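Local atomic coordinates of short afifavidin (Afifella pfennigii, PDB entry 6HDS), a protein that probably binds biotin and its analogue 2-iminobiotin very tightly without a covalent link, though its biological role is unclear. Residues Thr57-Val62 against Asn78-Cys83. Numbering follows the deposited sequence.
Sequences TPYPLV and NATANC
The carboxamide of N78 lies flat over one face of the Y59 ring, the two planes 9° apart, with N78 ND2 above the ring centre and 3.2 Å from Y59 CZ. In that same amide plane N78 ND2 makes two hydrogen bonds to the other segment: one to T57 OG1 at 3.0 Å, almost straight at 167°, and a shorter one to the backbone O of P58 at 2.7 Å, where the nitrogen sits above the carbonyl plane. Together they fix the rotation of the amide. N78 CG stands between the backbone N and C, which puts the amide over the ring, and a chi2 of 9° turns OD1 back toward its own loop. There N78 OD1 accepts T80 N (2.9 Å), an Asx turn, and A81 N (3.1 Å), the wider Asx motif, plus the T80 hydroxyl. This turn links two neighbouring antiparallel strands, 69-77 and 82-96, of the eight-stranded avidin-family barrel, and the contact ties it to the residues leading into strand 59-66 and to the ring of its first residue. A81 O lies in the ring plane at the edge of Y59, 3.5 Å from Y59 OH, a weak hydrogen bond. W76 meets the ring edge-to-face, and the Y59 side chain lies near those of Y45 and N47, both probably biotin-binding. Were this asparagine an alanine, T57 OG1, P58 O, the T80 hydroxyl and the T80 and A81 N-H groups would probably lose their mate, and Y59 the amide stacked on it. T57 OG1 also points at T80 OG1, tip to tip, 3.5 Å away, a weak contact.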
ATOM      1  N   THR A  57     -10.410  -5.277  16.399  1.00 17.57           N
ATOM      2  CA  THR A  57     -11.559  -5.035  15.540  1.00 18.62           C
ATOM      3  C   THR A  57     -11.069  -4.896  14.107  1.00 19.86           C
ATOM      4  O   THR A  57      -9.925  -4.502  13.874  1.00 20.36           O
ATOM      5  CB  THR A  57     -12.385  -3.802  15.965  1.00 19.84           C
ATOM      6  OG1 THR A  57     -11.598  -2.619  15.803  1.00 24.65           O
ATOM      7  CG2 THR A  57     -12.928  -3.904  17.379  1.00 20.34           C
ATOM      8  N   PRO A  58     -11.928  -5.216  13.112  1.00 21.27           N
ATOM      9  CA  PRO A  58     -11.556  -5.134  11.700  1.00 20.21           C
ATOM     10  C   PRO A  58     -11.439  -3.704  11.202  1.00 20.40           C
ATOM     11  O   PRO A  58     -12.259  -2.859  11.601  1.00 19.60           O
ATOM     12  CB  PRO A  58     -12.713  -5.818  10.954  1.00 22.08           C
ATOM     13  CG  PRO A  58     -13.459  -6.587  12.047  1.00 22.30           C
ATOM     14  CD  PRO A  58     -13.281  -5.762  13.290  1.00 20.87           C
ATOM     15  N   TYR A  59     -10.402  -3.484  10.384  1.00 18.65           N
ATOM     16  CA  TYR A  59     -10.104  -2.256   9.649  1.00 18.89           C
ATOM     17  C   TYR A  59      -9.954  -2.637   8.192  1.00 19.07           C
ATOM     18  O   TYR A  59      -9.357  -3.662   7.866  1.00 19.11           O
ATOM     19  CB  TYR A  59      -8.831  -1.588  10.196  1.00 17.87           C
ATOM     20  CG  TYR A  59      -9.043  -1.005  11.563  1.00 17.76           C
ATOM     21  CD1 TYR A  59      -8.978  -1.812  12.688  1.00 17.13           C
ATOM     22  CD2 TYR A  59      -9.380   0.329  11.749  1.00 18.17           C
ATOM     23  CE1 TYR A  59      -9.179  -1.319  13.967  1.00 17.48           C
ATOM     24  CE2 TYR A  59      -9.572   0.833  13.013  1.00 17.49           C
ATOM     25  CZ  TYR A  59      -9.509   0.011  14.122  1.00 16.96           C
ATOM     26  OH  TYR A  59      -9.667   0.503  15.371  1.00 19.62           O
ATOM     27  N   PRO A  60     -10.531  -1.850   7.281  1.00 19.79           N
ATOM     28  CA  PRO A  60     -10.428  -2.138   5.860  1.00 21.16           C
ATOM     29  C   PRO A  60      -8.965  -2.103   5.411  1.00 21.06           C
ATOM     30  O   PRO A  60      -8.199  -1.241   5.899  1.00 21.06           O
ATOM     31  CB  PRO A  60     -11.228  -1.032   5.173  1.00 22.60           C
ATOM     32  CG  PRO A  60     -11.959  -0.313   6.275  1.00 20.54           C
ATOM     33  CD  PRO A  60     -11.266  -0.609   7.585  1.00 20.67           C
ATOM     34  N   LEU A  61      -8.626  -3.014   4.496  1.00 20.64           N
ATOM     35  CA  LEU A  61      -7.389  -2.969   3.748  1.00 20.95           C
ATOM     36  C   LEU A  61      -7.671  -2.921   2.239  1.00 18.95           C
ATOM     37  O   LEU A  61      -8.724  -3.489   1.716  1.00 17.45           O
ATOM     38  CB  LEU A  61      -6.497  -4.133   4.210  1.00 24.64           C
ATOM     39  CG  LEU A  61      -6.717  -5.528   3.648  1.00 26.34           C
ATOM     40  CD1 LEU A  61      -6.194  -5.652   2.217  1.00 24.69           C
ATOM     41  CD2 LEU A  61      -6.006  -6.539   4.541  1.00 25.86           C
ATOM     42  N   VAL A  62      -6.805  -2.174   1.533  1.00 17.62           N
ATOM     43  CA  VAL A  62      -6.831  -2.077   0.056  1.00 21.97           C
ATOM     44  C   VAL A  62      -5.405  -2.124  -0.488  1.00 22.24           C
ATOM     45  O   VAL A  62      -4.481  -1.494   0.076  1.00 21.04           O
ATOM     46  CB  VAL A  62      -7.569  -0.842  -0.509  1.00 25.98           C
ATOM     47  CG1 VAL A  62      -8.953  -0.662   0.100  1.00 27.10           C
ATOM     48  CG2 VAL A  62      -6.760   0.439  -0.426  1.00 27.89           C
ATOM     49  N   ASN A  78     -12.066   3.164  12.345  1.00 20.11           N
ATOM     50  CA  ASN A  78     -13.340   2.504  12.102  1.00 20.51           C
ATOM     51  C   ASN A  78     -14.367   3.106  13.071  1.00 23.18           C
ATOM     52  O   ASN A  78     -14.087   4.098  13.759  1.00 21.00           O
ATOM     53  CB  ASN A  78     -13.129   0.985  12.105  1.00 19.09           C
ATOM     54  CG  ASN A  78     -12.880   0.359  13.459  1.00 18.08           C
ATOM     55  OD1 ASN A  78     -13.013   0.989  14.511  1.00 18.65           O
ATOM     56  ND2 ASN A  78     -12.485  -0.912  13.438  1.00 17.96           N
ATOM     57  N   ALA A  79     -15.576   2.525  13.123  1.00 23.46           N
ATOM     58  CA  ALA A  79     -16.647   3.029  14.023  1.00 25.07           C
ATOM     59  C   ALA A  79     -16.255   2.948  15.505  1.00 23.71           C
ATOM     60  O   ALA A  79     -16.822   3.683  16.299  1.00 25.67           O
ATOM     61  CB  ALA A  79     -17.936   2.257  13.783  1.00 23.66           C
ATOM     62  N   THR A  80     -15.333   2.056  15.875  1.00 21.43           N
ATOM     63  CA  THR A  80     -15.021   1.770  17.290  1.00 25.28           C
ATOM     64  C   THR A  80     -13.820   2.586  17.803  1.00 25.77           C
ATOM     65  O   THR A  80     -13.777   2.905  18.977  1.00 27.20           O
ATOM     66  CB  THR A  80     -14.799   0.278  17.544  1.00 29.07           C
ATOM     67  OG1 THR A  80     -13.472  -0.031  17.157  1.00 32.12           O
ATOM     68  CG2 THR A  80     -15.801  -0.615  16.833  1.00 28.64           C
ATOM     69  N   ALA A  81     -12.855   2.938  16.945  1.00 23.73           N
ATOM     70  CA  ALA A  81     -11.641   3.632  17.423  1.00 24.06           C
ATOM     71  C   ALA A  81     -10.800   4.175  16.258  1.00 24.53           C
ATOM     72  O   ALA A  81     -10.892   3.754  15.107  1.00 24.34           O
ATOM     73  CB  ALA A  81     -10.800   2.707  18.274  1.00 25.83           C
ATOM     74  N   ASN A  82      -9.881   5.060  16.624  1.00 22.72           N
ATOM     75  CA  ASN A  82      -9.072   5.796  15.687  1.00 21.26           C
ATOM     76  C   ASN A  82      -7.700   5.913  16.348  1.00 21.99           C
ATOM     77  O   ASN A  82      -7.606   6.162  17.573  1.00 21.64           O
ATOM     78  CB  ASN A  82      -9.707   7.154  15.359  1.00 22.08           C
ATOM     79  CG  ASN A  82      -8.906   7.957  14.349  1.00 21.74           C
ATOM     80  OD1 ASN A  82      -9.289   8.084  13.193  1.00 28.93           O
ATOM     81  ND2 ASN A  82      -7.758   8.465  14.771  1.00 21.12           N
ATOM     82  N   CYS A  83      -6.643   5.664  15.562  1.00 21.02           N
ATOM     83  CA  CYS A  83      -5.258   5.832  15.997  1.00 20.05           C
ATOM     84  C   CYS A  83      -4.478   6.807  15.084  1.00 21.48           C
ATOM     85  O   CYS A  83      -3.229   6.808  15.151  1.00 22.95           O
ATOM     86  CB  CYS A  83      -4.558   4.476  16.021  1.00 21.21           C
ATOM     87  SG  CYS A  83      -5.268   3.303  17.213  1.00 27.17           S
TER